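Local atomic coordinates of LP15968p (Drosophila melanogaster, PDB entry 3MN8), a protein that is a zinc-dependent carboxypeptidase that removes C-terminal arginine or lysine from peptides and proteins, including growth factors, peptide hormones and neuropeptides. Residues A[170-182]-A[285-297]. Sequence-based numbering, arbitrary orientation.
With GEM ((2-guanidinoethylmercapto)succinic acid), chain G.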
ATOM      1  N   ASN A 170       9.290 -21.485  -7.551  1.00 45.89           N
ATOM      2  CA  ASN A 170       8.765 -21.975  -6.284  1.00 46.69           C
ATOM      3  C   ASN A 170       9.383 -21.328  -5.057  1.00 45.99           C
ATOM      4  O   ASN A 170       9.448 -21.955  -3.996  1.00 55.63           O
ATOM      5  CB  ASN A 170       8.911 -23.492  -6.182  1.00 69.13           C
ATOM      6  CG  ASN A 170       7.683 -24.220  -6.644  1.00 76.13           C
ATOM      7  OD1 ASN A 170       7.736 -25.006  -7.589  1.00 81.75           O
ATOM      8  ND2 ASN A 170       6.560 -23.964  -5.985  1.00 76.09           N
ATOM      9  N   ILE A 171       9.835 -20.083  -5.178  1.00 36.82           N
ATOM     10  CA  ILE A 171      10.225 -19.361  -3.968  1.00 51.21           C
ATOM     11  C   ILE A 171       9.150 -18.373  -3.549  1.00 38.76           C
ATOM     12  O   ILE A 171       8.437 -17.818  -4.390  1.00 29.01           O
ATOM     13  CB  ILE A 171      11.632 -18.682  -4.033  1.00 48.12           C
ATOM     14  CG1 ILE A 171      11.552 -17.283  -4.640  1.00 43.31           C
ATOM     15  CG2 ILE A 171      12.652 -19.585  -4.739  1.00 46.07           C
ATOM     16  CD1 ILE A 171      11.366 -16.173  -3.612  1.00 53.13           C
ATOM     17  N   ASP A 172       9.042 -18.183  -2.233  1.00 49.75           N
ATOM     18  CA  ASP A 172       8.008 -17.351  -1.626  1.00 48.46           C
ATOM     19  C   ASP A 172       8.416 -15.877  -1.664  1.00 47.02           C
ATOM     20  O   ASP A 172       9.276 -15.434  -0.897  1.00 51.68           O
ATOM     21  CB  ASP A 172       7.723 -17.820  -0.187  1.00 44.36           C
ATOM     22  CG  ASP A 172       6.540 -17.094   0.460  1.00 49.16           C
ATOM     23  OD1 ASP A 172       6.278 -15.908   0.108  1.00 51.94           O
ATOM     24  OD2 ASP A 172       5.880 -17.720   1.330  1.00 41.30           O
ATOM     25  N   LEU A 173       7.795 -15.125  -2.569  1.00 41.49           N
ATOM     26  CA  LEU A 173       8.164 -13.736  -2.772  1.00 39.45           C
ATOM     27  C   LEU A 173       8.047 -12.924  -1.481  1.00 33.76           C
ATOM     28  O   LEU A 173       8.719 -11.905  -1.322  1.00 31.60           O
ATOM     29  CB  LEU A 173       7.330 -13.128  -3.901  1.00 33.92           C
ATOM     30  CG  LEU A 173       7.579 -13.745  -5.282  1.00 31.32           C
ATOM     31  CD1 LEU A 173       6.601 -13.195  -6.315  1.00 21.01           C
ATOM     32  CD2 LEU A 173       9.032 -13.535  -5.722  1.00 41.60           C
ATOM     33  N   ASN A 174       7.216 -13.382  -0.549  1.00 30.12           N
ATOM     34  CA  ASN A 174       7.075 -12.673   0.711  1.00 16.87           C
ATOM     35  C   ASN A 174       8.134 -13.132   1.679  1.00 30.97           C
ATOM     36  O   ASN A 174       8.011 -12.916   2.885  1.00 47.16           O
ATOM     37  CB  ASN A 174       5.693 -12.862   1.322  1.00 23.16           C
ATOM     38  CG  ASN A 174       5.260 -11.676   2.172  1.00 35.91           C
ATOM     39  OD1 ASN A 174       5.804 -10.569   2.058  1.00 40.05           O
ATOM     40  ND2 ASN A 174       4.260 -11.899   3.018  1.00 33.83           N
ATOM     41  N   ARG A 175       9.162 -13.794   1.155  1.00 23.26           N
ATOM     42  CA  ARG A 175      10.396 -14.016   1.917  1.00 36.98           C
ATOM     43  C   ARG A 175      11.615 -13.484   1.174  1.00 38.68           C
ATOM     44  O   ARG A 175      12.739 -13.605   1.647  1.00 45.10           O
ATOM     45  CB  ARG A 175      10.618 -15.490   2.230  1.00 21.96           C
ATOM     46  CG  ARG A 175       9.452 -16.142   2.903  1.00 38.10           C
ATOM     47  CD  ARG A 175       8.977 -15.378   4.135  1.00 38.33           C
ATOM     48  NE  ARG A 175       8.030 -16.206   4.856  1.00 47.35           N
ATOM     49  CZ  ARG A 175       6.711 -16.059   4.901  1.00 45.24           C
ATOM     50  NH1 ARG A 175       6.006 -16.937   5.592  1.00 49.92           N
ATOM     51  NH2 ARG A 175       6.095 -15.056   4.301  1.00 54.02           N
ATOM     52  N   ASP A 176      11.388 -12.878   0.015  1.00 49.19           N
ATOM     53  CA  ASP A 176      12.485 -12.605  -0.909  1.00 45.80           C
ATOM     54  C   ASP A 176      12.996 -11.163  -0.900  1.00 40.76           C
ATOM     55  O   ASP A 176      13.956 -10.838  -1.599  1.00 40.20           O
ATOM     56  CB  ASP A 176      12.078 -13.009  -2.324  1.00 42.72           C
ATOM     57  CG  ASP A 176      13.263 -13.196  -3.235  1.00 47.81           C
ATOM     58  OD1 ASP A 176      14.299 -13.687  -2.749  1.00 40.73           O
ATOM     59  OD2 ASP A 176      13.155 -12.860  -4.432  1.00 58.50           O
ATOM     60  N   PHE A 177      12.358 -10.300  -0.113  1.00 43.38           N
ATOM     61  CA  PHE A 177      12.749  -8.893  -0.045  1.00 26.31           C
ATOM     62  C   PHE A 177      13.866  -8.731   0.975  1.00 29.98           C
ATOM     63  O   PHE A 177      13.995  -9.546   1.879  1.00 45.41           O
ATOM     64  CB  PHE A 177      11.540  -8.006   0.303  1.00 23.52           C
ATOM     65  CG  PHE A 177      10.562  -7.821  -0.849  1.00 33.03           C
ATOM     66  CD1 PHE A 177       9.660  -8.836  -1.196  1.00 41.07           C
ATOM     67  CD2 PHE A 177      10.549  -6.648  -1.585  1.00 23.09           C
ATOM     68  CE1 PHE A 177       8.769  -8.675  -2.251  1.00 30.32           C
ATOM     69  CE2 PHE A 177       9.664  -6.484  -2.643  1.00 28.63           C
ATOM     70  CZ  PHE A 177       8.773  -7.497  -2.975  1.00 34.35           C
ATOM     71  N   PRO A 178      14.697  -7.693   0.810  1.00 29.50           N
ATOM     72  CA  PRO A 178      15.739  -7.374   1.787  1.00 26.10           C
ATOM     73  C   PRO A 178      15.155  -7.189   3.201  1.00 42.35           C
ATOM     74  O   PRO A 178      14.098  -6.568   3.391  1.00 27.23           O
ATOM     75  CB  PRO A 178      16.309  -6.052   1.264  1.00 31.35           C
ATOM     76  CG  PRO A 178      16.000  -6.043  -0.206  1.00 23.10           C
ATOM     77  CD  PRO A 178      14.708  -6.777  -0.347  1.00 31.64           C
ATOM     78  N   ASP A 179      15.856  -7.737   4.191  1.00 45.98           N
ATOM     79  CA  ASP A 179      15.407  -7.671   5.572  1.00 38.95           C
ATOM     80  C   ASP A 179      16.146  -6.567   6.306  1.00 44.86           C
ATOM     81  O   ASP A 179      17.359  -6.418   6.156  1.00 43.25           O
ATOM     82  CB  ASP A 179      15.641  -9.006   6.273  1.00 46.61           C
ATOM     83  CG  ASP A 179      14.939  -9.086   7.618  1.00 61.86           C
ATOM     84  OD1 ASP A 179      13.761  -8.670   7.692  1.00 64.25           O
ATOM     85  OD2 ASP A 179      15.559  -9.563   8.599  1.00 64.12           O
ATOM     86  N   ARG A 180      15.410  -5.789   7.096  1.00 47.40           N
ATOM     87  CA  ARG A 180      16.001  -4.690   7.847  1.00 49.48           C
ATOM     88  C   ARG A 180      17.062  -5.222   8.811  1.00 50.55           C
ATOM     89  O   ARG A 180      18.039  -4.542   9.112  1.00 51.26           O
ATOM     90  CB  ARG A 180      14.914  -3.948   8.611  1.00 43.33           C
ATOM     91  CG  ARG A 180      14.138  -4.862   9.503  1.00 42.98           C
ATOM     92  CD  ARG A 180      12.889  -4.211  10.009  1.00 47.95           C
ATOM     93  NE  ARG A 180      12.252  -5.087  10.981  1.00 55.89           N
ATOM     94  CZ  ARG A 180      12.507  -5.056  12.281  1.00 44.65           C
ATOM     95  NH1 ARG A 180      13.380  -4.177  12.765  1.00 41.86           N
ATOM     96  NH2 ARG A 180      11.883  -5.895  13.095  1.00 30.14           N
ATOM     97  N   LEU A 181      16.883  -6.447   9.282  1.00 45.12           N
ATOM     98  CA  LEU A 181      17.853  -7.021  10.211  1.00 46.35           C
ATOM     99  C   LEU A 181      19.030  -7.735   9.519  1.00 49.50           C
ATOM    100  O   LEU A 181      19.703  -8.567  10.125  1.00 62.36           O
ATOM    101  CB  LEU A 181      17.143  -7.941  11.199  1.00 46.53           C
ATOM    102  CG  LEU A 181      15.991  -7.236  11.920  1.00 47.45           C
ATOM    103  CD1 LEU A 181      15.049  -8.244  12.583  1.00 62.89           C
ATOM    104  CD2 LEU A 181      16.533  -6.230  12.928  1.00 35.96           C
ATOM    105  N   GLU A 182      19.280  -7.387   8.258  1.00 57.41           N
ATOM    106  CA  GLU A 182      20.425  -7.910   7.506  1.00 56.39           C
ATOM    107  C   GLU A 182      20.364  -9.418   7.328  1.00 55.20           C
ATOM    108  O   GLU A 182      21.156 -10.144   7.931  1.00 65.03           O
ATOM    109  CB  GLU A 182      21.739  -7.537   8.194  1.00 63.07           C
ATOM    110  CG  GLU A 182      22.976  -7.887   7.387  1.00 66.42           C
ATOM    111  CD  GLU A 182      23.376  -6.781   6.426  1.00 67.42           C
ATOM    112  OE1 GLU A 182      24.325  -6.997   5.638  1.00 65.71           O
ATOM    113  OE2 GLU A 182      22.748  -5.694   6.466  1.00 64.85           O
ATOM    114  N   LEU A 285       8.018 -13.691  10.259  1.00 35.12           N
ATOM    115  CA  LEU A 285       8.483 -14.090   8.955  1.00 40.76           C
ATOM    116  C   LEU A 285       9.496 -13.040   8.551  1.00 40.71           C
ATOM    117  O   LEU A 285       9.445 -11.900   9.026  1.00 39.14           O
ATOM    118  CB  LEU A 285       7.308 -14.164   7.976  1.00 40.63           C
ATOM    119  CG  LEU A 285       6.627 -12.860   7.540  1.00 31.12           C
ATOM    120  CD1 LEU A 285       7.342 -12.313   6.329  1.00 19.52           C
ATOM    121  CD2 LEU A 285       5.149 -13.075   7.229  1.00 25.16           C
ATOM    122  N   SER A 286      10.434 -13.418   7.697  1.00 46.37           N
ATOM    123  CA  SER A 286      11.450 -12.466   7.278  1.00 43.32           C
ATOM    124  C   SER A 286      11.485 -12.293   5.770  1.00 42.18           C
ATOM    125  O   SER A 286      11.162 -13.224   5.028  1.00 49.93           O
ATOM    126  CB  SER A 286      12.816 -12.871   7.817  1.00 39.72           C
ATOM    127  OG  SER A 286      12.769 -12.942   9.233  1.00 51.73           O
ATOM    128  N   GLY A 287      11.850 -11.084   5.333  1.00 32.93           N
ATOM    129  CA  GLY A 287      12.033 -10.792   3.927  1.00 21.36           C
ATOM    130  C   GLY A 287      10.753 -10.388   3.240  1.00 31.30           C
ATOM    131  O   GLY A 287      10.635 -10.460   2.014  1.00 39.64           O
ATOM    132  N   GLY A 288       9.783  -9.953   4.032  1.00 30.58           N
ATOM    133  CA  GLY A 288       8.509  -9.531   3.483  1.00 34.06           C
ATOM    134  C   GLY A 288       8.534  -8.144   2.857  1.00 33.73           C
ATOM    135  O   GLY A 288       9.376  -7.307   3.166  1.00 30.61           O
ATOM    136  N   MET A 289       7.579  -7.889   1.977  1.00 42.85           N
ATOM    137  CA  MET A 289       7.484  -6.589   1.324  1.00 39.58           C
ATOM    138  C   MET A 289       7.031  -5.498   2.301  1.00 35.28           C
ATOM    139  O   MET A 289       7.497  -4.364   2.233  1.00 35.41           O
ATOM    140  CB  MET A 289       6.519  -6.684   0.140  1.00 33.04           C
ATOM    141  CG  MET A 289       6.371  -5.417  -0.674  1.00 26.07           C
ATOM    142  SD  MET A 289       5.511  -5.779  -2.223  1.00 41.95           S
ATOM    143  CE  MET A 289       3.905  -6.356  -1.648  1.00 29.71           C
ATOM    144  N   GLN A 290       6.124  -5.855   3.208  1.00 26.36           N
ATOM    145  CA  GLN A 290       5.556  -4.903   4.162  1.00 23.50           C
ATOM    146  C   GLN A 290       6.660  -4.175   4.892  1.00 26.42           C
ATOM    147  O   GLN A 290       6.818  -2.968   4.778  1.00 22.75           O
ATOM    148  CB  GLN A 290       4.674  -5.621   5.189  1.00 19.99           C
ATOM    149  CG  GLN A 290       4.015  -4.694   6.192  1.00 21.33           C
ATOM    150  CD  GLN A 290       3.419  -5.436   7.387  1.00 31.63           C
ATOM    151  OE1 GLN A 290       2.238  -5.791   7.386  1.00 39.99           O
ATOM    152  NE2 GLN A 290       4.239  -5.669   8.416  1.00 19.45           N
ATOM    153  N   ASP A 291       7.437  -4.922   5.659  1.00 40.72           N
ATOM    154  CA  ASP A 291       8.464  -4.293   6.471  1.00 37.33           C
ATOM    155  C   ASP A 291       9.517  -3.635   5.591  1.00 37.49           C
ATOM    156  O   ASP A 291      10.213  -2.717   6.035  1.00 34.85           O
ATOM    157  CB  ASP A 291       9.089  -5.294   7.459  1.00 41.26           C
ATOM    158  CG  ASP A 291       8.145  -5.652   8.612  1.00 53.56           C
ATOM    159  OD1 ASP A 291       6.970  -5.215   8.590  1.00 54.49           O
ATOM    160  OD2 ASP A 291       8.578  -6.365   9.544  1.00 51.45           O
ATOM    161  N   PHE A 292       9.627  -4.097   4.345  1.00 30.22           N
ATOM    162  CA  PHE A 292      10.618  -3.523   3.447  1.00 20.61           C
ATOM    163  C   PHE A 292      10.249  -2.082   3.085  1.00 22.55           C
ATOM    164  O   PHE A 292      11.102  -1.189   3.093  1.00 36.56           O
ATOM    165  CB  PHE A 292      10.817  -4.364   2.194  1.00 12.07           C
ATOM    166  CG  PHE A 292      11.614  -3.670   1.141  1.00 15.25           C
ATOM    167  CD1 PHE A 292      12.990  -3.801   1.111  1.00 25.37           C
ATOM    168  CD2 PHE A 292      10.994  -2.861   0.192  1.00 14.55           C
ATOM    169  CE1 PHE A 292      13.750  -3.144   0.147  1.00 28.77           C
ATOM    170  CE2 PHE A 292      11.740  -2.211  -0.776  1.00 31.66           C
ATOM    171  CZ  PHE A 292      13.120  -2.348  -0.798  1.00 32.69           C
ATOM    172  N   ASN A 293       8.975  -1.856   2.798  1.00 24.53           N
ATOM    173  CA  ASN A 293       8.476  -0.500   2.611  1.00 33.80           C
ATOM    174  C   ASN A 293       8.878   0.456   3.743  1.00 31.51           C
ATOM    175  O   ASN A 293       9.428   1.538   3.506  1.00 33.59           O
ATOM    176  CB  ASN A 293       6.954  -0.515   2.447  1.00 29.46           C
ATOM    177  CG  ASN A 293       6.519  -0.844   1.018  1.00 34.98           C
ATOM    178  OD1 ASN A 293       6.231   0.055   0.215  1.00 21.16           O
ATOM    179  ND2 ASN A 293       6.468  -2.137   0.698  1.00 36.71           N
ATOM    180  N   TYR A 294       8.616   0.041   4.974  1.00 26.84           N
ATOM    181  CA  TYR A 294       8.791   0.925   6.119  1.00 43.75           C
ATOM    182  C   TYR A 294      10.260   1.222   6.379  1.00 36.47           C
ATOM    183  O   TYR A 294      10.645   2.370   6.610  1.00 28.10           O
ATOM    184  CB  TYR A 294       8.133   0.315   7.364  1.00 38.85           C
ATOM    185  CG  TYR A 294       8.156   1.209   8.587  1.00 38.87           C
ATOM    186  CD1 TYR A 294       7.496   2.445   8.590  1.00 35.84           C
ATOM    187  CD2 TYR A 294       8.826   0.812   9.750  1.00 31.28           C
ATOM    188  CE1 TYR A 294       7.512   3.263   9.718  1.00 39.93           C
ATOM    189  CE2 TYR A 294       8.847   1.617  10.881  1.00 27.99           C
ATOM    190  CZ  TYR A 294       8.191   2.844  10.863  1.00 39.54           C
ATOM    191  OH  TYR A 294       8.211   3.643  11.993  1.00 32.15           O
ATOM    192  N   ALA A 295      11.070   0.171   6.320  1.00 42.70           N
ATOM    193  CA  ALA A 295      12.475   0.234   6.715  1.00 33.51           C
ATOM    194  C   ALA A 295      13.396   0.817   5.648  1.00 31.66           C
ATOM    195  O   ALA A 295      14.489   1.266   5.971  1.00 41.00           O
ATOM    196  CB  ALA A 295      12.963  -1.146   7.130  1.00 22.52           C
ATOM    197  N   PHE A 296      12.974   0.808   4.386  1.00 22.09           N
ATOM    198  CA  PHE A 296      13.854   1.253   3.310  1.00 25.53           C
ATOM    199  C   PHE A 296      13.221   2.370   2.503  1.00 36.95           C
ATOM    200  O   PHE A 296      13.702   2.719   1.417  1.00 29.04           O
ATOM    201  CB  PHE A 296      14.208   0.085   2.390  1.00 38.07           C
ATOM    202  CG  PHE A 296      14.969  -1.033   3.078  1.00 52.12           C
ATOM    203  CD1 PHE A 296      14.298  -2.033   3.776  1.00 45.52           C
ATOM    204  CD2 PHE A 296      16.359  -1.087   3.019  1.00 54.27           C
ATOM    205  CE1 PHE A 296      15.001  -3.060   4.400  1.00 39.75           C
ATOM    206  CE2 PHE A 296      17.066  -2.118   3.649  1.00 42.96           C
ATOM    207  CZ  PHE A 296      16.385  -3.099   4.337  1.00 38.86           C
ATOM    208  N   SER A 297      12.129   2.918   3.030  1.00 29.70           N
ATOM    209  CA  SER A 297      11.482   4.059   2.397  1.00 15.35           C
ATOM    210  C   SER A 297      10.604   4.742   3.420  1.00 24.90           C
ATOM    211  O   SER A 297      10.609   4.376   4.595  1.00 36.56           O
ATOM    212  CB  SER A 297      10.644   3.630   1.186  1.00 21.74           C
ATOM    213  OG  SER A 297       9.344   3.179   1.561  1.00 18.36           O
TER
HETATM  214  C8  GEM G 601       1.709 -14.251   5.617  1.00 57.00           C
HETATM  215  S7  GEM G 601       1.867 -12.502   5.387  1.00 57.42           S
HETATM  216  C6  GEM G 601       0.767 -11.910   6.642  1.00 51.59           C
HETATM  217  C5  GEM G 601       1.069 -12.461   8.034  1.00 34.21           C
HETATM  218  N3  GEM G 601       2.324 -11.872   8.475  1.00 36.03           N
HETATM  219  C1  GEM G 601       3.031 -12.210   9.549  1.00 43.13           C
HETATM  220  N4  GEM G 601       4.166 -11.581   9.829  1.00 32.44           N
HETATM  221  N2  GEM G 601       2.607 -13.184  10.347  1.00 48.23           N
HETATM  222  C9  GEM G 601       2.777 -14.908   4.784  1.00 64.36           C
HETATM  223  O14 GEM G 601       3.474 -14.184   4.040  1.00 32.86           O
HETATM  224  O15 GEM G 601       2.938 -16.144   4.868  1.00 65.33           O
HETATM  225  C10 GEM G 601       0.306 -14.784   5.280  1.00 45.92           C
HETATM  226  C11 GEM G 601      -0.115 -14.742   3.816  1.00 54.16           C
HETATM  227  O12 GEM G 601      -1.240 -14.251   3.553  1.00 39.20           O
HETATM  228  O13 GEM G 601       0.640 -15.224   2.932  1.00 33.28           O
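Phe177 of the loop 170-182 and Gly287, just ahead of helix 289-296, build the heart of this contact, which lies in the first carboxypeptidase-like (M14) domain of the protein and contributes Asn174, Arg175 and Leu285 to the pocket that holds (2-guanidinoethylmercapto)succinic acid (GEM). Phe177 N donates to Gly287 O (2.7 Å), and the ring swings alongside Met289, whose CB sits over its face, 3.9 Å from the centroid; Met289 SD adds an oblique Met-aromatic contact. Gly287 has a positive phi. Farther along the helix, Pro178 CG rests on Phe292 CE1 (3.7 Å), while Arg180 CB meets Ala295 CB. At the pocket end, Arg175 bends at chi2 (-52°), bringing its guanidinium over Leu285 CB; NH2 reaches GEM O14 at 2.8 Å and NH1 GEM O15 at 3.3 Å. A leucine in place of Arg175 would probably cost GEM O14 and GEM O15 their bonds to this arginine and leave Leu285 without the flat group lying across it. The amide of Asn174, beside zinc ligands His101 and His217, is held from both ends: ND2 donates to GEM O14 at 2.6 Å, and OD1 accepts from Met289 N, 3.2 Å away and nearly in line with the CG-OD1 bond.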